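Long-range contact in ribonuclease J (Methanolobus psychrophilus R15, PDB 5HAB), which probably degrades RNA exonucleolytically, as a metal-dependent hydrolase of the metallo-beta-lactamase and beta-CASP family: residues E241-L253 with H270-M284. The protein carries 1 engineered substitution. Sequence-based numbering, arbitrary orientation.
With SO4 (sulfate ion), chain L.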
ATOM      1  N   GLU B 241      -0.688 -25.494  -9.949  1.00 34.87           N
ATOM      2  CA  GLU B 241      -1.953 -25.315 -10.650  1.00 33.53           C
ATOM      3  C   GLU B 241      -3.061 -26.113  -9.960  1.00 32.56           C
ATOM      4  O   GLU B 241      -4.242 -25.763 -10.027  1.00 31.98           O
ATOM      5  CB  GLU B 241      -1.806 -25.757 -12.110  1.00 34.12           C
ATOM      6  CG  GLU B 241      -3.097 -25.854 -12.891  1.00 31.62           C
ATOM      7  CD  GLU B 241      -3.789 -24.520 -13.037  1.00 37.48           C
ATOM      8  OE1 GLU B 241      -5.008 -24.507 -13.310  1.00 37.63           O
ATOM      9  OE2 GLU B 241      -3.119 -23.477 -12.896  1.00 37.43           O
ATOM     10  N   LEU B 242      -2.660 -27.183  -9.284  1.00 29.84           N
ATOM     11  CA  LEU B 242      -3.587 -28.020  -8.540  1.00 37.73           C
ATOM     12  C   LEU B 242      -4.311 -27.212  -7.467  1.00 48.42           C
ATOM     13  O   LEU B 242      -5.475 -27.466  -7.173  1.00 42.40           O
ATOM     14  CB  LEU B 242      -2.853 -29.206  -7.919  1.00 37.14           C
ATOM     15  CG  LEU B 242      -3.717 -30.188  -7.131  1.00 40.19           C
ATOM     16  CD1 LEU B 242      -4.857 -30.705  -7.996  1.00 32.10           C
ATOM     17  CD2 LEU B 242      -2.866 -31.339  -6.645  1.00 38.79           C
ATOM     18  N   ILE B 243      -3.615 -26.238  -6.890  1.00 36.12           N
ATOM     19  CA  ILE B 243      -4.205 -25.355  -5.891  1.00 30.83           C
ATOM     20  C   ILE B 243      -5.365 -24.562  -6.490  1.00 40.02           C
ATOM     21  O   ILE B 243      -6.427 -24.435  -5.873  1.00 42.78           O
ATOM     22  CB  ILE B 243      -3.139 -24.414  -5.298  1.00 26.47           C
ATOM     23  CG1 ILE B 243      -2.033 -25.228  -4.620  1.00 29.10           C
ATOM     24  CG2 ILE B 243      -3.766 -23.401  -4.348  1.00 30.24           C
ATOM     25  CD1 ILE B 243      -2.539 -26.220  -3.580  1.00 27.87           C
ATOM     26  N   ALA B 244      -5.160 -24.032  -7.695  1.00 38.21           N
ATOM     27  CA  ALA B 244      -6.200 -23.272  -8.389  1.00 33.99           C
ATOM     28  C   ALA B 244      -7.349 -24.192  -8.780  1.00 31.88           C
ATOM     29  O   ALA B 244      -8.520 -23.807  -8.735  1.00 35.57           O
ATOM     30  CB  ALA B 244      -5.630 -22.578  -9.625  1.00 33.96           C
ATOM     31  N   HIS B 245      -7.000 -25.412  -9.167  1.00 33.48           N
ATOM     32  CA  HIS B 245      -7.989 -26.438  -9.459  1.00 47.66           C
ATOM     33  C   HIS B 245      -8.902 -26.657  -8.246  1.00 38.21           C
ATOM     34  O   HIS B 245     -10.127 -26.580  -8.353  1.00 41.04           O
ATOM     35  CB  HIS B 245      -7.287 -27.737  -9.866  1.00 40.10           C
ATOM     36  CG  HIS B 245      -8.222 -28.866 -10.166  1.00 59.19           C
ATOM     37  ND1 HIS B 245      -8.830 -29.025 -11.392  1.00 47.02           N
ATOM     38  CD2 HIS B 245      -8.640 -29.901  -9.400  1.00 46.78           C
ATOM     39  CE1 HIS B 245      -9.590 -30.106 -11.366  1.00 49.22           C
ATOM     40  NE2 HIS B 245      -9.490 -30.656 -10.170  1.00 59.29           N
ATOM     41  N   MET B 246      -8.286 -26.891  -7.090  1.00 39.48           N
ATOM     42  CA  MET B 246      -9.004 -27.135  -5.842  1.00 32.72           C
ATOM     43  C   MET B 246      -9.882 -25.946  -5.451  1.00 42.61           C
ATOM     44  O   MET B 246     -11.065 -26.113  -5.141  1.00 54.46           O
ATOM     45  CB  MET B 246      -8.012 -27.438  -4.712  1.00 39.34           C
ATOM     46  CG  MET B 246      -7.157 -28.696  -4.881  1.00 34.47           C
ATOM     47  SD  MET B 246      -7.946 -30.231  -4.367  1.00 98.85           S
ATOM     48  CE  MET B 246      -8.885 -30.673  -5.825  1.00 44.66           C
ATOM     49  N   MET B 247      -9.308 -24.745  -5.479  1.00 40.96           N
ATOM     50  CA  MET B 247     -10.059 -23.544  -5.109  1.00 41.80           C
ATOM     51  C   MET B 247     -11.253 -23.304  -6.031  1.00 46.01           C
ATOM     52  O   MET B 247     -12.337 -22.925  -5.576  1.00 50.46           O
ATOM     53  CB  MET B 247      -9.149 -22.312  -5.113  1.00 32.71           C
ATOM     54  CG  MET B 247      -8.074 -22.341  -4.042  1.00 44.76           C
ATOM     55  SD  MET B 247      -7.240 -20.761  -3.782  1.00 50.97           S
ATOM     56  CE  MET B 247      -6.657 -20.365  -5.426  1.00 28.74           C
ATOM     57  N   LEU B 248     -11.054 -23.524  -7.326  1.00 42.54           N
ATOM     58  CA  LEU B 248     -12.122 -23.318  -8.294  1.00 42.15           C
ATOM     59  C   LEU B 248     -13.224 -24.364  -8.088  1.00 42.32           C
ATOM     60  O   LEU B 248     -14.420 -24.053  -8.152  1.00 41.02           O
ATOM     61  CB  LEU B 248     -11.566 -23.368  -9.719  1.00 37.86           C
ATOM     62  CG  LEU B 248     -12.409 -22.774 -10.845  1.00 43.38           C
ATOM     63  CD1 LEU B 248     -13.048 -21.451 -10.444  1.00 47.38           C
ATOM     64  CD2 LEU B 248     -11.531 -22.583 -12.060  1.00 51.43           C
ATOM     65  N   LYS B 249     -12.813 -25.598  -7.811  1.00 36.30           N
ATOM     66  CA  LYS B 249     -13.758 -26.652  -7.471  1.00 51.32           C
ATOM     67  C   LYS B 249     -14.629 -26.237  -6.290  1.00 61.91           C
ATOM     68  O   LYS B 249     -15.857 -26.308  -6.355  1.00 38.44           O
ATOM     69  CB  LYS B 249     -13.019 -27.948  -7.137  1.00 33.46           C
ATOM     70  CG  LYS B 249     -13.931 -29.120  -6.822  1.00 47.70           C
ATOM     71  CD  LYS B 249     -13.130 -30.399  -6.623  1.00 46.90           C
ATOM     72  CE  LYS B 249     -14.033 -31.626  -6.595  1.00 72.11           C
ATOM     73  NZ  LYS B 249     -13.251 -32.893  -6.713  1.00104.77           N
ATOM     74  N   ASP B 250     -13.978 -25.772  -5.226  1.00 48.61           N
ATOM     75  CA  ASP B 250     -14.674 -25.372  -4.006  1.00 43.66           C
ATOM     76  C   ASP B 250     -15.639 -24.218  -4.267  1.00 48.70           C
ATOM     77  O   ASP B 250     -16.753 -24.204  -3.746  1.00 39.24           O
ATOM     78  CB  ASP B 250     -13.660 -24.997  -2.918  1.00 53.05           C
ATOM     79  CG  ASP B 250     -14.248 -25.054  -1.514  1.00 65.49           C
ATOM     80  OD1 ASP B 250     -15.492 -25.052  -1.375  1.00 67.06           O
ATOM     81  OD2 ASP B 250     -13.459 -25.116  -0.546  1.00 58.65           O
ATOM     82  N   VAL B 251     -15.214 -23.251  -5.073  1.00 43.76           N
ATOM     83  CA  VAL B 251     -16.062 -22.100  -5.368  1.00 42.08           C
ATOM     84  C   VAL B 251     -17.283 -22.525  -6.189  1.00 55.57           C
ATOM     85  O   VAL B 251     -18.378 -21.980  -6.020  1.00 37.09           O
ATOM     86  CB  VAL B 251     -15.268 -20.994  -6.095  1.00 45.42           C
ATOM     87  CG1 VAL B 251     -16.202 -19.912  -6.625  1.00 38.48           C
ATOM     88  CG2 VAL B 251     -14.227 -20.393  -5.163  1.00 31.60           C
ATOM     89  N   LEU B 252     -17.103 -23.504  -7.071  1.00 43.44           N
ATOM     90  CA  LEU B 252     -18.172 -23.866  -7.998  1.00 62.22           C
ATOM     91  C   LEU B 252     -19.170 -24.852  -7.390  1.00 62.59           C
ATOM     92  O   LEU B 252     -20.370 -24.769  -7.654  1.00 52.98           O
ATOM     93  CB  LEU B 252     -17.586 -24.436  -9.293  1.00 46.48           C
ATOM     94  CG  LEU B 252     -17.047 -23.375 -10.258  1.00 44.25           C
ATOM     95  CD1 LEU B 252     -16.223 -24.006 -11.369  1.00 44.95           C
ATOM     96  CD2 LEU B 252     -18.195 -22.567 -10.837  1.00 48.71           C
ATOM     97  N   LEU B 253     -18.679 -25.774  -6.568  1.00 49.64           N
ATOM     98  CA  LEU B 253     -19.534 -26.800  -5.979  1.00 65.62           C
ATOM     99  C   LEU B 253     -19.961 -26.463  -4.547  1.00 63.62           C
ATOM    100  O   LEU B 253     -21.085 -26.763  -4.144  1.00 63.49           O
ATOM    101  CB  LEU B 253     -18.818 -28.153  -5.994  1.00 60.66           C
ATOM    102  CG  LEU B 253     -18.428 -28.710  -7.364  1.00 66.71           C
ATOM    103  CD1 LEU B 253     -17.509 -29.912  -7.217  1.00 73.14           C
ATOM    104  CD2 LEU B 253     -19.662 -29.076  -8.162  1.00 64.37           C
ATOM    105  N   HIS B 270      -5.466 -20.149 -21.070  1.00 48.46           N
ATOM    106  CA  HIS B 270      -5.165 -21.019 -19.932  1.00 53.67           C
ATOM    107  C   HIS B 270      -5.967 -22.314 -20.037  1.00 51.85           C
ATOM    108  O   HIS B 270      -6.996 -22.484 -19.380  1.00 48.72           O
ATOM    109  CB  HIS B 270      -5.444 -20.324 -18.599  1.00 39.63           C
ATOM    110  CG  HIS B 270      -4.662 -20.892 -17.457  1.00 42.18           C
ATOM    111  ND1 HIS B 270      -4.252 -22.210 -17.422  1.00 40.54           N
ATOM    112  CD2 HIS B 270      -4.196 -20.325 -16.319  1.00 44.10           C
ATOM    113  CE1 HIS B 270      -3.574 -22.428 -16.309  1.00 38.62           C
ATOM    114  NE2 HIS B 270      -3.526 -21.300 -15.621  1.00 42.90           N
ATOM    115  N   ILE B 271      -5.472 -23.221 -20.871  1.00 43.14           N
ATOM    116  CA  ILE B 271      -6.196 -24.424 -21.252  1.00 50.02           C
ATOM    117  C   ILE B 271      -6.433 -25.377 -20.073  1.00 50.63           C
ATOM    118  O   ILE B 271      -7.491 -26.001 -19.982  1.00 47.32           O
ATOM    119  CB  ILE B 271      -5.452 -25.133 -22.409  1.00 56.02           C
ATOM    120  CG1 ILE B 271      -5.300 -24.182 -23.600  1.00 43.93           C
ATOM    121  CG2 ILE B 271      -6.185 -26.373 -22.846  1.00 44.32           C
ATOM    122  CD1 ILE B 271      -6.618 -23.613 -24.114  1.00 39.73           C
ATOM    123  N   ALA B 272      -5.461 -25.487 -19.170  1.00 44.62           N
ATOM    124  CA  ALA B 272      -5.617 -26.321 -17.974  1.00 50.25           C
ATOM    125  C   ALA B 272      -6.783 -25.834 -17.115  1.00 47.39           C
ATOM    126  O   ALA B 272      -7.594 -26.625 -16.612  1.00 50.41           O
ATOM    127  CB  ALA B 272      -4.336 -26.338 -17.170  1.00 43.13           C
ATOM    128  N   ARG B 273      -6.864 -24.517 -16.973  1.00 47.65           N
ATOM    129  CA  ARG B 273      -7.908 -23.884 -16.184  1.00 58.56           C
ATOM    130  C   ARG B 273      -9.286 -24.127 -16.796  1.00 48.48           C
ATOM    131  O   ARG B 273     -10.212 -24.562 -16.106  1.00 49.88           O
ATOM    132  CB  ARG B 273      -7.651 -22.382 -16.071  1.00 44.34           C
ATOM    133  CG  ARG B 273      -8.713 -21.644 -15.289  1.00 48.51           C
ATOM    134  CD  ARG B 273      -8.463 -21.769 -13.808  1.00 39.49           C
ATOM    135  NE  ARG B 273      -7.486 -20.785 -13.356  1.00 48.93           N
ATOM    136  CZ  ARG B 273      -6.209 -21.063 -13.135  1.00 45.81           C
ATOM    137  NH1 ARG B 273      -5.768 -22.298 -13.315  1.00 41.07           N
ATOM    138  NH2 ARG B 273      -5.376 -20.118 -12.729  1.00 26.34           N
ATOM    139  N   VAL B 274      -9.413 -23.826 -18.086  1.00 45.35           N
ATOM    140  CA  VAL B 274     -10.663 -24.020 -18.815  1.00 47.31           C
ATOM    141  C   VAL B 274     -11.111 -25.478 -18.738  1.00 49.47           C
ATOM    142  O   VAL B 274     -12.292 -25.769 -18.525  1.00 51.89           O
ATOM    143  CB  VAL B 274     -10.522 -23.575 -20.279  1.00 41.95           C
ATOM    144  CG1 VAL B 274     -11.770 -23.947 -21.071  1.00 58.21           C
ATOM    145  CG2 VAL B 274     -10.263 -22.077 -20.363  1.00 42.59           C
ATOM    146  N   ASN B 275     -10.150 -26.384 -18.899  1.00 34.69           N
ATOM    147  CA  ASN B 275     -10.387 -27.816 -18.775  1.00 41.87           C
ATOM    148  C   ASN B 275     -11.035 -28.130 -17.431  1.00 50.82           C
ATOM    149  O   ASN B 275     -12.123 -28.734 -17.371  1.00 46.25           O
ATOM    150  CB  ASN B 275      -9.070 -28.588 -18.928  1.00 35.50           C
ATOM    151  CG  ASN B 275      -9.282 -30.080 -19.110  1.00 45.82           C
ATOM    152  OD1 ASN B 275     -10.134 -30.505 -19.891  1.00 67.39           O
ATOM    153  ND2 ASN B 275      -8.504 -30.883 -18.391  1.00 46.42           N
ATOM    154  N   SER B 276     -10.360 -27.710 -16.360  1.00 43.60           N
ATOM    155  CA  SER B 276     -10.885 -27.879 -15.011  1.00 38.73           C
ATOM    156  C   SER B 276     -12.318 -27.374 -14.923  1.00 36.67           C
ATOM    157  O   SER B 276     -13.192 -28.055 -14.382  1.00 47.87           O
ATOM    158  CB  SER B 276     -10.009 -27.153 -13.990  1.00 39.05           C
ATOM    159  OG  SER B 276      -8.807 -27.863 -13.753  1.00 39.50           O
ATOM    160  N   ILE B 277     -12.564 -26.197 -15.489  1.00 33.64           N
ATOM    161  CA  ILE B 277     -13.888 -25.596 -15.417  1.00 36.31           C
ATOM    162  C   ILE B 277     -14.949 -26.460 -16.096  1.00 52.39           C
ATOM    163  O   ILE B 277     -16.021 -26.672 -15.523  1.00 65.50           O
ATOM    164  CB  ILE B 277     -13.891 -24.187 -16.015  1.00 30.62           C
ATOM    165  CG1 ILE B 277     -12.922 -23.288 -15.248  1.00 44.02           C
ATOM    166  CG2 ILE B 277     -15.289 -23.593 -15.962  1.00 35.00           C
ATOM    167  CD1 ILE B 277     -12.718 -21.940 -15.880  1.00 35.64           C
ATOM    168  N   VAL B 278     -14.669 -26.975 -17.292  1.00 48.00           N
ATOM    169  CA  VAL B 278     -15.701 -27.751 -17.985  1.00 57.05           C
ATOM    170  C   VAL B 278     -15.939 -29.080 -17.260  1.00 55.46           C
ATOM    171  O   VAL B 278     -17.085 -29.547 -17.179  1.00 52.52           O
ATOM    172  CB  VAL B 278     -15.370 -27.967 -19.491  1.00 53.42           C
ATOM    173  CG1 VAL B 278     -15.195 -26.626 -20.197  1.00 44.28           C
ATOM    174  CG2 VAL B 278     -14.152 -28.850 -19.685  1.00 55.67           C
ATOM    175  N   GLN B 279     -14.881 -29.669 -16.700  1.00 48.38           N
ATOM    176  CA  GLN B 279     -15.063 -30.864 -15.873  1.00 56.78           C
ATOM    177  C   GLN B 279     -15.979 -30.580 -14.671  1.00 59.53           C
ATOM    178  O   GLN B 279     -16.868 -31.375 -14.348  1.00 63.77           O
ATOM    179  CB  GLN B 279     -13.721 -31.413 -15.391  1.00 60.62           C
ATOM    180  CG  GLN B 279     -12.861 -31.997 -16.499  1.00 74.59           C
ATOM    181  CD  GLN B 279     -11.537 -32.538 -15.986  1.00 91.56           C
ATOM    182  OE1 GLN B 279     -11.045 -32.120 -14.935  1.00 70.66           O
ATOM    183  NE2 GLN B 279     -10.955 -33.478 -16.726  1.00 84.23           N
ATOM    184  N   PHE B 280     -15.749 -29.451 -14.005  1.00 53.94           N
ATOM    185  CA  PHE B 280     -16.589 -29.061 -12.878  1.00 58.72           C
ATOM    186  C   PHE B 280     -18.033 -28.845 -13.310  1.00 64.71           C
ATOM    187  O   PHE B 280     -18.959 -29.153 -12.561  1.00 51.99           O
ATOM    188  CB  PHE B 280     -16.050 -27.795 -12.216  1.00 35.64           C
ATOM    189  CG  PHE B 280     -14.707 -27.976 -11.590  1.00 41.36           C
ATOM    190  CD1 PHE B 280     -14.335 -29.208 -11.073  1.00 38.09           C
ATOM    191  CD2 PHE B 280     -13.813 -26.922 -11.517  1.00 41.52           C
ATOM    192  CE1 PHE B 280     -13.094 -29.383 -10.493  1.00 52.52           C
ATOM    193  CE2 PHE B 280     -12.571 -27.090 -10.938  1.00 42.57           C
ATOM    194  CZ  PHE B 280     -12.211 -28.322 -10.428  1.00 37.65           C
ATOM    195  N   ALA B 281     -18.218 -28.316 -14.516  1.00 59.82           N
ATOM    196  CA  ALA B 281     -19.556 -28.130 -15.067  1.00 55.01           C
ATOM    197  C   ALA B 281     -20.231 -29.486 -15.225  1.00 72.47           C
ATOM    198  O   ALA B 281     -21.431 -29.630 -14.988  1.00 60.91           O
ATOM    199  CB  ALA B 281     -19.499 -27.401 -16.397  1.00 65.84           C
ATOM    200  N   GLN B 282     -19.447 -30.480 -15.633  1.00 76.18           N
ATOM    201  CA  GLN B 282     -19.964 -31.838 -15.759  1.00 73.48           C
ATOM    202  C   GLN B 282     -20.218 -32.476 -14.394  1.00 80.77           C
ATOM    203  O   GLN B 282     -20.979 -33.435 -14.294  1.00 90.80           O
ATOM    204  CB  GLN B 282     -19.011 -32.704 -16.592  1.00 76.09           C
ATOM    205  CG  GLN B 282     -18.908 -32.280 -18.060  1.00 78.99           C
ATOM    206  CD  GLN B 282     -20.240 -32.320 -18.809  1.00 81.04           C
ATOM    207  OE1 GLN B 282     -20.531 -33.282 -19.519  1.00 87.87           O
ATOM    208  NE2 GLN B 282     -21.043 -31.269 -18.666  1.00 84.36           N
ATOM    209  N   GLU B 283     -19.571 -31.972 -13.349  1.00 81.96           N
ATOM    210  CA  GLU B 283     -19.776 -32.535 -12.013  1.00 66.11           C
ATOM    211  C   GLU B 283     -20.890 -31.805 -11.232  1.00 59.80           C
ATOM    212  O   GLU B 283     -21.271 -32.224 -10.142  1.00 68.13           O
ATOM    213  CB  GLU B 283     -18.445 -32.513 -11.234  1.00 69.61           C
ATOM    214  CG  GLU B 283     -18.464 -33.242  -9.887  1.00 75.02           C
ATOM    215  CD  GLU B 283     -17.095 -33.308  -9.226  1.00104.31           C
ATOM    216  OE1 GLU B 283     -17.014 -33.782  -8.070  1.00 90.42           O
ATOM    217  OE2 GLU B 283     -16.105 -32.867  -9.851  1.00 93.86           O
ATOM    218  N   MET B 284     -21.425 -30.721 -11.786  1.00 59.83           N
ATOM    219  CA  MET B 284     -22.509 -30.007 -11.109  1.00 49.43           C
ATOM    220  C   MET B 284     -23.811 -29.906 -11.909  1.00 63.03           C
ATOM    221  O   MET B 284     -24.659 -29.060 -11.617  1.00 58.34           O
ATOM    222  CB  MET B 284     -22.043 -28.606 -10.694  1.00 61.68           C
ATOM    223  CG  MET B 284     -21.655 -27.676 -11.819  1.00 72.64           C
ATOM    224  SD  MET B 284     -20.638 -26.299 -11.235  1.00 55.06           S
ATOM    225  CE  MET B 284     -20.845 -25.161 -12.587  1.00 50.27           C
TER
HETATM  226  S   SO4 L 504     -11.688 -33.440  -8.866  1.00118.83           S
HETATM  227  O1  SO4 L 504     -12.633 -33.365  -7.753  1.00126.81           O
HETATM  228  O2  SO4 L 504     -10.735 -34.520  -8.625  1.00 99.37           O
HETATM  229  O3  SO4 L 504     -12.412 -33.690 -10.112  1.00 89.63           O
HETATM  230  O4  SO4 L 504     -10.963 -32.178  -8.970  1.00 99.88           O
HETATM  231  O   HOH W   1      -6.714 -26.690 -13.355  1.00 38.82           O
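Phe-280 fits as a knob into the hole on helix 241-253 formed by His-245, Leu-248, Lys-249 and Leu-252, a compact example of two roughly parallel helices packed on one face of the parallel beta sheet of the beta-CASP domain. The axes of helices 241-253 and 271-283 approach to 10.2 Å and cross at -32°. With CG anti to the carbonyl carbon (chi1 -65°), the phenyl ring reaches across so that Lys-249 CA lies over one face, while Ser-276 O of its own helix lies over the other. Phe-280 CZ comes within 3.4 Å of Lys-249 CB. Leu-252 crosses the phenylalanine at about a right angle, its CD1 3.8 Å from Phe-280 CD2, and also packs on Ile-372 of strand 370-374, joining helix 241-253 to the sheet. At the N-terminal end the contact turns polar: the Glu-241 carboxylate lies nearly coplanar with the Arg-273 guanidinium in a salt bridge, although Arg-273 NH1 and Glu-241 OE1 stand too close in the model, so their exact places are doubtful. Ala-244 CB and the His-270 ring cover opposite faces of that guanidinium, and NH2 has a further partner in His-406. Between the salt bridge and Phe-280, His-245 ND1 and Ser-276 OG share an in-plane hydrogen bond of 2.6 Å.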